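Local coordinates for methyl-accepting chemotaxis protein (Vibrio cholerae, PDB 6CEQ), which acts as a chemoreceptor that senses oxygen through two heme-binding PAS domains, the second of which is the fragment described here, at residues R64-I67 with R72-F75; S77-G82 with F86-I91; I91-T96 with G102-L107. All blocks are in the same frame, centred on the assembly; numbering follows the deposited sequence.

Interaction 1 of 3, residues R64-I67 with R72-F75. With HEM (protoporphyrin IX containing Fe), chain D.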
loop_
_atom_site.group_PDB
_atom_site.type_symbol
_atom_site.label_atom_id
_atom_site.label_comp_id
_atom_site.label_asym_id
_atom_site.label_seq_id
_atom_site.Cartn_x
_atom_site.Cartn_y
_atom_site.Cartn_z
ATOM N N ARG A 64 -11.896 -0.380 1.838
ATOM C CA ARG A 64 -12.509 0.859 2.313
ATOM C C ARG A 64 -13.007 0.720 3.742
ATOM O O ARG A 64 -12.868 1.645 4.550
ATOM C CB ARG A 64 -13.662 1.259 1.391
ATOM C CG ARG A 64 -13.210 1.904 0.105
ATOM C CD ARG A 64 -12.884 3.336 0.387
ATOM N NE ARG A 64 -12.305 4.025 -0.759
ATOM C CZ ARG A 64 -12.131 5.338 -0.802
ATOM N NH1 ARG A 64 -12.502 6.087 0.231
ATOM N NH2 ARG A 64 -11.606 5.906 -1.876
ATOM N N SER A 65 -13.604 -0.425 4.071
ATOM C CA SER A 65 -14.064 -0.640 5.436
ATOM C C SER A 65 -12.888 -0.706 6.405
ATOM O O SER A 65 -12.988 -0.232 7.548
ATOM C CB SER A 65 -14.912 -1.913 5.491
ATOM O OG SER A 65 -15.135 -2.340 6.822
ATOM N N ILE A 66 -11.751 -1.232 5.948
ATOM C CA ILE A 66 -10.579 -1.308 6.815
ATOM C C ILE A 66 -10.032 0.092 7.089
ATOM O O ILE A 66 -9.776 0.449 8.244
ATOM C CB ILE A 66 -9.503 -2.225 6.197
ATOM C CG1 ILE A 66 -9.983 -3.677 6.131
ATOM C CG2 ILE A 66 -8.197 -2.129 6.986
ATOM C CD1 ILE A 66 -9.094 -4.572 5.293
ATOM N N ILE A 67 -9.922 0.937 6.057
ATOM C CA ILE A 67 -9.264 2.227 6.267
ATOM C C ILE A 67 -10.239 3.295 6.730
ATOM O O ILE A 67 -9.805 4.401 7.089
ATOM C CB ILE A 67 -8.529 2.716 5.001
ATOM C CG1 ILE A 67 -9.521 3.190 3.931
ATOM C CG2 ILE A 67 -7.617 1.624 4.466
ATOM C CD1 ILE A 67 -8.909 4.142 2.910
ATOM N N ARG A 72 -10.383 -0.131 14.535
ATOM C CA ARG A 72 -10.005 -1.521 14.309
ATOM C C ARG A 72 -8.614 -1.669 13.706
ATOM O O ARG A 72 -8.177 -2.799 13.461
ATOM C CB ARG A 72 -11.032 -2.231 13.420
ATOM C CG ARG A 72 -12.448 -2.170 13.980
ATOM C CD ARG A 72 -13.408 -3.110 13.255
ATOM N NE ARG A 72 -13.611 -2.826 11.836
ATOM C CZ ARG A 72 -14.757 -2.377 11.333
ATOM N NH1 ARG A 72 -15.788 -2.152 12.137
ATOM N NH2 ARG A 72 -14.880 -2.156 10.030
ATOM N N LEU A 73 -7.904 -0.573 13.495
ATOM C CA LEU A 73 -6.509 -0.652 13.094
ATOM C C LEU A 73 -5.659 -0.743 14.354
ATOM O O LEU A 73 -6.098 -0.328 15.435
ATOM C CB LEU A 73 -6.090 0.572 12.264
ATOM C CG LEU A 73 -6.781 0.825 10.921
ATOM C CD1 LEU A 73 -6.283 2.088 10.204
ATOM C CD2 LEU A 73 -6.535 -0.384 10.035
ATOM N N PRO A 74 -4.456 -1.325 14.279
ATOM C CA PRO A 74 -3.748 -1.861 13.108
ATOM C C PRO A 74 -4.333 -3.145 12.507
ATOM O O PRO A 74 -4.965 -3.959 13.193
ATOM C CB PRO A 74 -2.331 -2.114 13.645
ATOM C CG PRO A 74 -2.516 -2.350 15.094
ATOM C CD PRO A 74 -3.670 -1.474 15.519
ATOM N N PHE A 75 -4.135 -3.291 11.200
ATOM C CA PHE A 75 -4.586 -4.440 10.428
ATOM C C PHE A 75 -3.378 -5.122 9.804
ATOM O O PHE A 75 -2.491 -4.449 9.277
ATOM C CB PHE A 75 -5.585 -4.002 9.335
ATOM C CG PHE A 75 -6.064 -5.122 8.457
ATOM C CD1 PHE A 75 -7.222 -5.815 8.767
ATOM C CD2 PHE A 75 -5.356 -5.480 7.319
ATOM C CE1 PHE A 75 -7.663 -6.842 7.960
ATOM C CE2 PHE A 75 -5.796 -6.508 6.499
ATOM C CZ PHE A 75 -6.948 -7.187 6.819
HETATM C CHA HEM D . -4.452 -5.668 -0.183
HETATM C CHB HEM D . -4.944 -1.164 1.527
HETATM C CHC HEM D . -2.095 0.334 -2.150
HETATM C CHD HEM D . -3.359 -3.715 -4.494
HETATM C C1A HEM D . -4.691 -4.598 0.651
HETATM C C2A HEM D . -5.082 -4.700 2.001
HETATM C C3A HEM D . -5.224 -3.439 2.491
HETATM C C4A HEM D . -4.927 -2.542 1.446
HETATM C CMA HEM D . -5.629 -3.071 3.894
HETATM C CAA HEM D . -5.303 -5.979 2.766
HETATM C CBA HEM D . -6.649 -6.586 2.368
HETATM C CGA HEM D . -6.797 -7.943 3.005
HETATM O O1A HEM D . -5.784 -8.643 3.228
HETATM O O2A HEM D . -7.932 -8.370 3.311
HETATM C C1B HEM D . -4.128 -0.389 0.690
HETATM C C2B HEM D . -3.783 0.957 0.986
HETATM C C3B HEM D . -2.985 1.401 -0.027
HETATM C C4B HEM D . -2.847 0.267 -0.971
HETATM C CMB HEM D . -4.218 1.746 2.194
HETATM C CAB HEM D . -2.381 2.739 -0.157
HETATM C CBB HEM D . -1.820 3.321 0.899
HETATM C C1C HEM D . -2.197 -0.630 -3.148
HETATM C C2C HEM D . -1.601 -0.581 -4.417
HETATM C C3C HEM D . -1.963 -1.740 -5.089
HETATM C C4C HEM D . -2.787 -2.497 -4.212
HETATM C CMC HEM D . -0.729 0.527 -4.952
HETATM C CAC HEM D . -1.564 -2.116 -6.457
HETATM C CBC HEM D . -0.325 -1.886 -6.878
HETATM C C1D HEM D . -3.691 -4.599 -3.465
HETATM C C2D HEM D . -3.878 -6.037 -3.696
HETATM C C3D HEM D . -4.180 -6.576 -2.501
HETATM C C4D HEM D . -4.177 -5.472 -1.534
HETATM C CMD HEM D . -3.757 -6.762 -5.012
HETATM C CAD HEM D . -4.465 -8.027 -2.213
HETATM C CBD HEM D . -5.676 -8.481 -3.029
HETATM C CGD HEM D . -6.861 -7.610 -2.701
HETATM O O1D HEM D . -7.350 -6.865 -3.578
HETATM O O2D HEM D . -7.356 -7.632 -1.553
HETATM N NA HEM D . -4.602 -3.267 0.330
HETATM N NB HEM D . -3.558 -0.756 -0.467
HETATM N NC HEM D . -2.907 -1.793 -3.045
HETATM N ND HEM D . -3.882 -4.325 -2.166
HETATM FE FE HEM D . -3.757 -2.654 -1.349
HETATM O O HOH W 1 -1.364 -3.049 -0.555
#
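The F75 ring carries the terminal methyl of I66 on one face: I66 CD1 stands 3.8 Å from the ring centroid and 17° off the ring normal, which meets the geometry of a CH-pi contact, displaced toward the rim at F75 CZ. The heme meets the same ring differently. Propionate oxygen O1A lies near the ring plane at the edge, 3.9 Å from F75 CE2, while the propionate carbon CAA approaches CE2 obliquely at 3.8 Å. The second flat group, the R72 guanidinium, has S65 OG at its edge and close to its plane, 3.2 Å from R72 NH2; a bend at chi3 (-63°) turns the arginine chain back toward the helix.

I66 meets L73 and F75 with two branches. With CG1 anti to the carbonyl carbon and chi2 extended (169°), CD1 is carried out over the ring, whereas CG2 packs against L73 CD2 at 3.9 Å and also touches F75 CG at the near end of the ring. L73 CD2 also rests 3.8 Å from the carbonyl oxygen of I66. The I66 side chain crosses those of L73 and F75 at about a right angle. Behind this contact L73 touches C90 and A92 of strand 84-94.

The segments thus join helix 60-68 to the start of strand 75-81 beside the heme. Helix 60-68 also supplies H62, whose NE2 is hydrogen-bonded to the heme. The association is mainly apolar, carried by dispersion among I66, L73 and F75, with the close polar approach of S65 OG to R72 NH2 at its periphery.

Interaction 2 of 3, residues S77-G82 with F86-I91. With HEM (protoporphyrin IX containing Fe), chain D.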
loop_
_atom_site.group_PDB
_atom_site.type_symbol
_atom_site.label_atom_id
_atom_site.label_comp_id
_atom_site.label_asym_id
_atom_site.label_seq_id
_atom_site.Cartn_x
_atom_site.Cartn_y
_atom_site.Cartn_z
ATOM N N SER A 77 -2.055 -8.649 7.328
ATOM C CA SER A 77 -2.483 -9.707 6.421
ATOM C C SER A 77 -1.329 -10.063 5.497
ATOM O O SER A 77 -0.370 -9.306 5.345
ATOM C CB SER A 77 -3.699 -9.257 5.602
ATOM O OG SER A 77 -4.323 -10.349 4.962
ATOM N N MET A 78 -1.437 -11.232 4.884
ATOM C CA MET A 78 -0.564 -11.631 3.792
ATOM C C MET A 78 -1.333 -11.427 2.497
ATOM O O MET A 78 -2.501 -11.812 2.403
ATOM C CB MET A 78 -0.109 -13.080 3.956
ATOM C CG MET A 78 0.713 -13.580 2.800
ATOM S SD MET A 78 -0.397 -14.445 1.682
ATOM C CE MET A 78 0.213 -13.863 0.126
ATOM N N ILE A 79 -0.703 -10.771 1.516
ATOM C CA ILE A 79 -1.395 -10.434 0.279
ATOM C C ILE A 79 -0.584 -10.906 -0.920
ATOM O O ILE A 79 0.647 -10.977 -0.882
ATOM C CB ILE A 79 -1.697 -8.924 0.165
ATOM C CG1 ILE A 79 -0.412 -8.106 0.027
ATOM C CG2 ILE A 79 -2.514 -8.450 1.377
ATOM C CD1 ILE A 79 -0.673 -6.680 -0.414
ATOM N N LYS A 80 -1.303 -11.266 -1.981
ATOM C CA LYS A 80 -0.724 -11.584 -3.278
ATOM C C LYS A 80 -1.007 -10.432 -4.224
ATOM O O LYS A 80 -2.161 -10.023 -4.378
ATOM C CB LYS A 80 -1.307 -12.876 -3.857
ATOM C CG LYS A 80 -0.983 -14.112 -3.057
ATOM C CD LYS A 80 -1.516 -15.384 -3.693
ATOM C CE LYS A 80 -1.164 -16.597 -2.833
ATOM N NZ LYS A 80 -1.758 -17.860 -3.346
ATOM N N VAL A 81 0.047 -9.892 -4.821
ATOM C CA VAL A 81 -0.049 -8.801 -5.780
ATOM C C VAL A 81 0.542 -9.356 -7.067
ATOM O O VAL A 81 1.766 -9.362 -7.245
ATOM C CB VAL A 81 0.692 -7.546 -5.306
ATOM C CG1 VAL A 81 0.428 -6.383 -6.232
ATOM C CG2 VAL A 81 0.276 -7.201 -3.892
ATOM N N GLY A 82 -0.312 -9.838 -7.965
ATOM C CA GLY A 82 0.199 -10.624 -9.075
ATOM C C GLY A 82 0.938 -11.833 -8.538
ATOM O O GLY A 82 0.433 -12.561 -7.678
ATOM N N PHE A 86 3.399 -10.291 -0.090
ATOM C CA PHE A 86 3.830 -9.359 0.944
ATOM C C PHE A 86 3.155 -9.687 2.263
ATOM O O PHE A 86 2.007 -10.137 2.292
ATOM C CB PHE A 86 3.490 -7.902 0.602
ATOM C CG PHE A 86 4.148 -7.402 -0.637
ATOM C CD1 PHE A 86 5.425 -6.875 -0.582
ATOM C CD2 PHE A 86 3.499 -7.466 -1.858
ATOM C CE1 PHE A 86 6.046 -6.412 -1.733
ATOM C CE2 PHE A 86 4.116 -7.001 -3.013
ATOM C CZ PHE A 86 5.389 -6.479 -2.948
ATOM N N ASN A 87 3.862 -9.422 3.359
ATOM C CA ASN A 87 3.215 -9.310 4.657
ATOM C C ASN A 87 2.849 -7.848 4.865
ATOM O O ASN A 87 3.727 -6.979 4.866
ATOM C CB ASN A 87 4.104 -9.817 5.789
ATOM C CG ASN A 87 3.349 -9.942 7.107
ATOM O OD1 ASN A 87 2.135 -9.713 7.171
ATOM N ND2 ASN A 87 4.065 -10.307 8.168
ATOM N N LEU A 88 1.555 -7.577 5.001
ATOM C CA LEU A 88 1.031 -6.221 5.016
ATOM C C LEU A 88 0.718 -5.766 6.431
ATOM O O LEU A 88 0.128 -6.512 7.222
ATOM C CB LEU A 88 -0.242 -6.132 4.163
ATOM C CG LEU A 88 -1.051 -4.831 4.179
ATOM C CD1 LEU A 88 -1.685 -4.629 2.808
ATOM C CD2 LEU A 88 -2.141 -4.831 5.257
ATOM N N THR A 89 1.075 -4.520 6.732
ATOM C CA THR A 89 0.663 -3.870 7.969
ATOM C C THR A 89 0.032 -2.533 7.628
ATOM O O THR A 89 0.626 -1.745 6.892
ATOM C CB THR A 89 1.846 -3.650 8.907
ATOM O OG1 THR A 89 2.521 -4.894 9.102
ATOM C CG2 THR A 89 1.356 -3.122 10.248
ATOM N N CYS A 90 -1.164 -2.280 8.160
ATOM C CA CYS A 90 -1.865 -1.017 7.960
ATOM C C CYS A 90 -2.092 -0.365 9.319
ATOM O O CYS A 90 -2.696 -0.977 10.207
ATOM C CB CYS A 90 -3.199 -1.253 7.250
ATOM S SG CYS A 90 -4.065 0.255 6.792
ATOM N N ILE A 91 -1.609 0.864 9.481
ATOM C CA ILE A 91 -1.722 1.592 10.740
ATOM C C ILE A 91 -2.400 2.931 10.476
ATOM O O ILE A 91 -2.404 3.447 9.355
ATOM C CB ILE A 91 -0.353 1.806 11.422
ATOM C CG1 ILE A 91 0.577 2.618 10.520
ATOM C CG2 ILE A 91 0.285 0.473 11.764
ATOM C CD1 ILE A 91 0.717 4.078 10.925
HETATM C CHA HEM D . -4.452 -5.668 -0.183
HETATM C CHB HEM D . -4.944 -1.164 1.527
HETATM C CHC HEM D . -2.095 0.334 -2.150
HETATM C CHD HEM D . -3.359 -3.715 -4.494
HETATM C C1A HEM D . -4.691 -4.598 0.651
HETATM C C2A HEM D . -5.082 -4.700 2.001
HETATM C C3A HEM D . -5.224 -3.439 2.491
HETATM C C4A HEM D . -4.927 -2.542 1.446
HETATM C CMA HEM D . -5.629 -3.071 3.894
HETATM C CAA HEM D . -5.303 -5.979 2.766
HETATM C CBA HEM D . -6.649 -6.586 2.368
HETATM C CGA HEM D . -6.797 -7.943 3.005
HETATM O O1A HEM D . -5.784 -8.643 3.228
HETATM O O2A HEM D . -7.932 -8.370 3.311
HETATM C C1B HEM D . -4.128 -0.389 0.690
HETATM C C2B HEM D . -3.783 0.957 0.986
HETATM C C3B HEM D . -2.985 1.401 -0.027
HETATM C C4B HEM D . -2.847 0.267 -0.971
HETATM C CMB HEM D . -4.218 1.746 2.194
HETATM C CAB HEM D . -2.381 2.739 -0.157
HETATM C CBB HEM D . -1.820 3.321 0.899
HETATM C C1C HEM D . -2.197 -0.630 -3.148
HETATM C C2C HEM D . -1.601 -0.581 -4.417
HETATM C C3C HEM D . -1.963 -1.740 -5.089
HETATM C C4C HEM D . -2.787 -2.497 -4.212
HETATM C CMC HEM D . -0.729 0.527 -4.952
HETATM C CAC HEM D . -1.564 -2.116 -6.457
HETATM C CBC HEM D . -0.325 -1.886 -6.878
HETATM C C1D HEM D . -3.691 -4.599 -3.465
HETATM C C2D HEM D . -3.878 -6.037 -3.696
HETATM C C3D HEM D . -4.180 -6.576 -2.501
HETATM C C4D HEM D . -4.177 -5.472 -1.534
HETATM C CMD HEM D . -3.757 -6.762 -5.012
HETATM C CAD HEM D . -4.465 -8.027 -2.213
HETATM C CBD HEM D . -5.676 -8.481 -3.029
HETATM C CGD HEM D . -6.861 -7.610 -2.701
HETATM O O1D HEM D . -7.350 -6.865 -3.578
HETATM O O2D HEM D . -7.356 -7.632 -1.553
HETATM N NA HEM D . -4.602 -3.267 0.330
HETATM N NB HEM D . -3.558 -0.756 -0.467
HETATM N NC HEM D . -2.907 -1.793 -3.045
HETATM N ND HEM D . -3.882 -4.325 -2.166
HETATM FE FE HEM D . -3.757 -2.654 -1.349
HETATM O O HOH W 1 -1.364 -3.049 -0.555
#
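S77-I79 and F86-L88 pair as the two arms of an antiparallel beta hairpin, at the edge of the PAS sheet where it borders the heme. Four backbone hydrogen bonds fix the register. S77 and L88 form one hydrogen-bonded pair, in which L88 N to S77 O is short at 2.6 Å and the return bond, S77 N to L88 O, is longer at 3.1 Å. I79 and F86 form the other, more evenly matched pair, with I79 N 2.9 Å from F86 O. Between them M78 and N87 are a non-hydrogen-bonded pair, and M78 CA makes a CA-H...O contact of 3.3 Å to F86 O.

Apolar contacts gather on the face bearing I79, F86 and L88. V81 CG2 comes to the edge of the F86 ring, 3.8 Å from F86 CD2, and I79 CG1, also near the ring edge, packs on F86 CB. I79 holds CG1 between the backbone N and carbonyl carbon (chi1 67°), which leaves CG2 to approach the porphyrin.

Heme contacts continue from this face. I79 CG2 lies 3.7 Å from heme CHA, L88 CD1 meets pyrrole carbon C2A at 3.5 Å, and S77 OG stands 2.8 Å from propionate oxygen O1A.

Interaction 3 of 3, residues I91-T96 with G102-L107. Unlike the reference sequence in segment 102-107: L107 (reference Trp). With HEM (protoporphyrin IX containing Fe), chain D.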
loop_
_atom_site.group_PDB
_atom_site.type_symbol
_atom_site.label_atom_id
_atom_site.label_comp_id
_atom_site.label_asym_id
_atom_site.label_seq_id
_atom_site.Cartn_x
_atom_site.Cartn_y
_atom_site.Cartn_z
ATOM N N ILE A 91 -1.609 0.864 9.481
ATOM C CA ILE A 91 -1.722 1.592 10.740
ATOM C C ILE A 91 -2.400 2.931 10.476
ATOM O O ILE A 91 -2.404 3.447 9.355
ATOM C CB ILE A 91 -0.353 1.806 11.422
ATOM C CG1 ILE A 91 0.577 2.618 10.520
ATOM C CG2 ILE A 91 0.285 0.473 11.764
ATOM C CD1 ILE A 91 0.717 4.078 10.925
ATOM N N ALA A 92 -2.975 3.499 11.537
ATOM C CA ALA A 92 -3.653 4.780 11.434
ATOM C C ALA A 92 -2.645 5.913 11.564
ATOM O O ALA A 92 -1.866 5.955 12.521
ATOM C CB ALA A 92 -4.730 4.906 12.522
ATOM N N MET A 93 -2.659 6.831 10.600
ATOM C CA MET A 93 -1.896 8.066 10.718
ATOM C C MET A 93 -2.769 9.120 11.375
ATOM O O MET A 93 -3.963 9.210 11.090
ATOM C CB MET A 93 -1.434 8.573 9.357
ATOM C CG MET A 93 -0.521 7.644 8.625
ATOM S SD MET A 93 0.136 8.475 7.172
ATOM C CE MET A 93 -1.373 9.062 6.397
ATOM N N ARG A 94 -2.178 9.912 12.262
ATOM C CA ARG A 94 -2.939 10.945 12.951
ATOM C C ARG A 94 -2.222 12.285 12.878
ATOM O O ARG A 94 -0.997 12.342 12.763
ATOM C CB ARG A 94 -3.188 10.551 14.407
ATOM C CG ARG A 94 -3.915 9.230 14.513
ATOM C CD ARG A 94 -4.227 8.856 15.927
ATOM N NE ARG A 94 -5.048 7.652 15.964
ATOM C CZ ARG A 94 -6.370 7.637 15.827
ATOM N NH1 ARG A 94 -7.043 8.770 15.647
ATOM N NH2 ARG A 94 -7.019 6.484 15.868
ATOM N N ASP A 95 -2.995 13.371 12.940
ATOM C CA ASP A 95 -2.379 14.690 12.969
ATOM C C ASP A 95 -1.938 15.027 14.392
ATOM O O ASP A 95 -2.078 14.225 15.318
ATOM C CB ASP A 95 -3.317 15.751 12.386
ATOM C CG ASP A 95 -4.591 15.963 13.205
ATOM O OD1 ASP A 95 -4.677 15.526 14.372
ATOM O OD2 ASP A 95 -5.516 16.603 12.661
ATOM N N THR A 96 -1.397 16.238 14.574
ATOM C CA THR A 96 -0.846 16.614 15.871
ATOM C C THR A 96 -1.908 16.747 16.948
ATOM O O THR A 96 -1.570 16.733 18.134
ATOM C CB THR A 96 -0.086 17.938 15.772
ATOM O OG1 THR A 96 -0.961 18.940 15.250
ATOM C CG2 THR A 96 1.118 17.790 14.861
ATOM N N GLY A 102 -5.576 9.092 7.727
ATOM C CA GLY A 102 -5.567 8.103 6.683
ATOM C C GLY A 102 -4.613 6.978 7.009
ATOM O O GLY A 102 -3.868 7.037 7.986
ATOM N N PRO A 103 -4.624 5.927 6.196
ATOM C CA PRO A 103 -3.812 4.747 6.497
ATOM C C PRO A 103 -2.379 4.888 6.004
ATOM O O PRO A 103 -2.101 5.523 4.985
ATOM C CB PRO A 103 -4.531 3.635 5.727
ATOM C CG PRO A 103 -5.085 4.357 4.519
ATOM C CD PRO A 103 -5.463 5.737 4.999
ATOM N N ALA A 104 -1.468 4.282 6.758
ATOM C CA ALA A 104 -0.099 4.040 6.318
ATOM C C ALA A 104 0.107 2.537 6.205
ATOM O O ALA A 104 -0.289 1.784 7.097
ATOM C CB ALA A 104 0.917 4.650 7.283
ATOM N N LEU A 105 0.709 2.109 5.104
ATOM C CA LEU A 105 0.926 0.705 4.800
ATOM C C LEU A 105 2.416 0.414 4.819
ATOM O O LEU A 105 3.197 1.145 4.198
ATOM C CB LEU A 105 0.405 0.347 3.413
ATOM C CG LEU A 105 -0.980 -0.131 3.018
ATOM C CD1 LEU A 105 -0.807 -0.884 1.725
ATOM C CD2 LEU A 105 -1.640 -1.015 4.068
ATOM N N GLN A 106 2.807 -0.645 5.509
ATOM C CA GLN A 106 4.153 -1.197 5.382
ATOM C C GLN A 106 4.047 -2.580 4.753
ATOM O O GLN A 106 3.237 -3.401 5.192
ATOM C CB GLN A 106 4.867 -1.286 6.730
ATOM C CG GLN A 106 6.295 -1.801 6.601
ATOM C CD GLN A 106 7.163 -1.466 7.798
ATOM O OE1 GLN A 106 6.735 -0.771 8.717
ATOM N NE2 GLN A 106 8.398 -1.966 7.789
ATOM N N LEU A 107 4.863 -2.840 3.736
ATOM C CA LEU A 107 4.859 -4.119 3.039
ATOM C C LEU A 107 6.206 -4.793 3.236
ATOM O O LEU A 107 7.250 -4.185 2.963
ATOM C CB LEU A 107 4.586 -3.938 1.544
ATOM C CG LEU A 107 3.238 -3.344 1.122
ATOM C CD1 LEU A 107 3.189 -3.211 -0.380
ATOM C CD2 LEU A 107 2.062 -4.192 1.601
HETATM C CHA HEM D . -4.452 -5.668 -0.183
HETATM C CHB HEM D . -4.944 -1.164 1.527
HETATM C CHC HEM D . -2.095 0.334 -2.150
HETATM C CHD HEM D . -3.359 -3.715 -4.494
HETATM C C1A HEM D . -4.691 -4.598 0.651
HETATM C C2A HEM D . -5.082 -4.700 2.001
HETATM C C3A HEM D . -5.224 -3.439 2.491
HETATM C C4A HEM D . -4.927 -2.542 1.446
HETATM C CMA HEM D . -5.629 -3.071 3.894
HETATM C CAA HEM D . -5.303 -5.979 2.766
HETATM C CBA HEM D . -6.649 -6.586 2.368
HETATM C CGA HEM D . -6.797 -7.943 3.005
HETATM O O1A HEM D . -5.784 -8.643 3.228
HETATM O O2A HEM D . -7.932 -8.370 3.311
HETATM C C1B HEM D . -4.128 -0.389 0.690
HETATM C C2B HEM D . -3.783 0.957 0.986
HETATM C C3B HEM D . -2.985 1.401 -0.027
HETATM C C4B HEM D . -2.847 0.267 -0.971
HETATM C CMB HEM D . -4.218 1.746 2.194
HETATM C CAB HEM D . -2.381 2.739 -0.157
HETATM C CBB HEM D . -1.820 3.321 0.899
HETATM C C1C HEM D . -2.197 -0.630 -3.148
HETATM C C2C HEM D . -1.601 -0.581 -4.417
HETATM C C3C HEM D . -1.963 -1.740 -5.089
HETATM C C4C HEM D . -2.787 -2.497 -4.212
HETATM C CMC HEM D . -0.729 0.527 -4.952
HETATM C CAC HEM D . -1.564 -2.116 -6.457
HETATM C CBC HEM D . -0.325 -1.886 -6.878
HETATM C C1D HEM D . -3.691 -4.599 -3.465
HETATM C C2D HEM D . -3.878 -6.037 -3.696
HETATM C C3D HEM D . -4.180 -6.576 -2.501
HETATM C C4D HEM D . -4.177 -5.472 -1.534
HETATM C CMD HEM D . -3.757 -6.762 -5.012
HETATM C CAD HEM D . -4.465 -8.027 -2.213
HETATM C CBD HEM D . -5.676 -8.481 -3.029
HETATM C CGD HEM D . -6.861 -7.610 -2.701
HETATM O O1D HEM D . -7.350 -6.865 -3.578
HETATM O O2D HEM D . -7.356 -7.632 -1.553
HETATM N NA HEM D . -4.602 -3.267 0.330
HETATM N NB HEM D . -3.558 -0.756 -0.467
HETATM N NC HEM D . -2.907 -1.793 -3.045
HETATM N ND HEM D . -3.882 -4.325 -2.166
HETATM FE FE HEM D . -3.757 -2.654 -1.349
HETATM O O HOH W 1 -1.364 -3.049 -0.555
#
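A104 CB touches two side chains of the facing strand, 3.6 Å from M93 CG and 3.7 Å from I91 CD1, and this is the tightly packed part of the contact. The backbone there is equally regular: I91 and A104 exchange two hydrogen bonds, A104 N to I91 O being nearly straight (175° at the hydrogen), and M93 N adds a third to G102 O at 2.9 Å. P103 falls in the non-hydrogen-bonded pair with A92, a place where a proline nitrogen costs no bond to this neighbour, and its CA sits 3.4 Å from I91 O. The M93 chain, bent at chi3 (-52°), curls its CE back toward G102 O.

The pairing is looser toward solvent. I91 is exposed beyond its methyl contact, and past R94 the chain leaves the strand. There D95 OD1 accepts a hydrogen bond from E99 N, within the connection between the strands.

On the opposite face from A104, P103 CG lies 3.6 Å from the heme methyl CMB and L105 CD1 lies 3.5 Å from heme C1B. One face thus packs the hairpin together while the other lines the ligand pocket, a role consistent with the antiparallel sheet of a heme-binding PAS domain.

How the interactions relate
Strand 84-94 ties the set together: interactions 2 and 3 share I91, although their centres are about 15 Å apart, and interaction 1 joins the same strand through a probable hydrogen bond from C90 N to F75 O (2.8 Å). A probable hydrogen bond between T89 O and Q106 N (2.8 Å) continues the sheet between interactions 2 and 3. Helix 60-68 meets the sheet where I67 CG2 packs on P103 CG at 3.7 Å, linking interactions 1 and 3. All three converge on the heme. The water whose oxygen lies 2.5 Å from heme FE faces the sheet, with L105 CD1 of interaction 3 at 3.2 Å and L88 CD1 of interaction 2 at 3.7 Å from that oxygen.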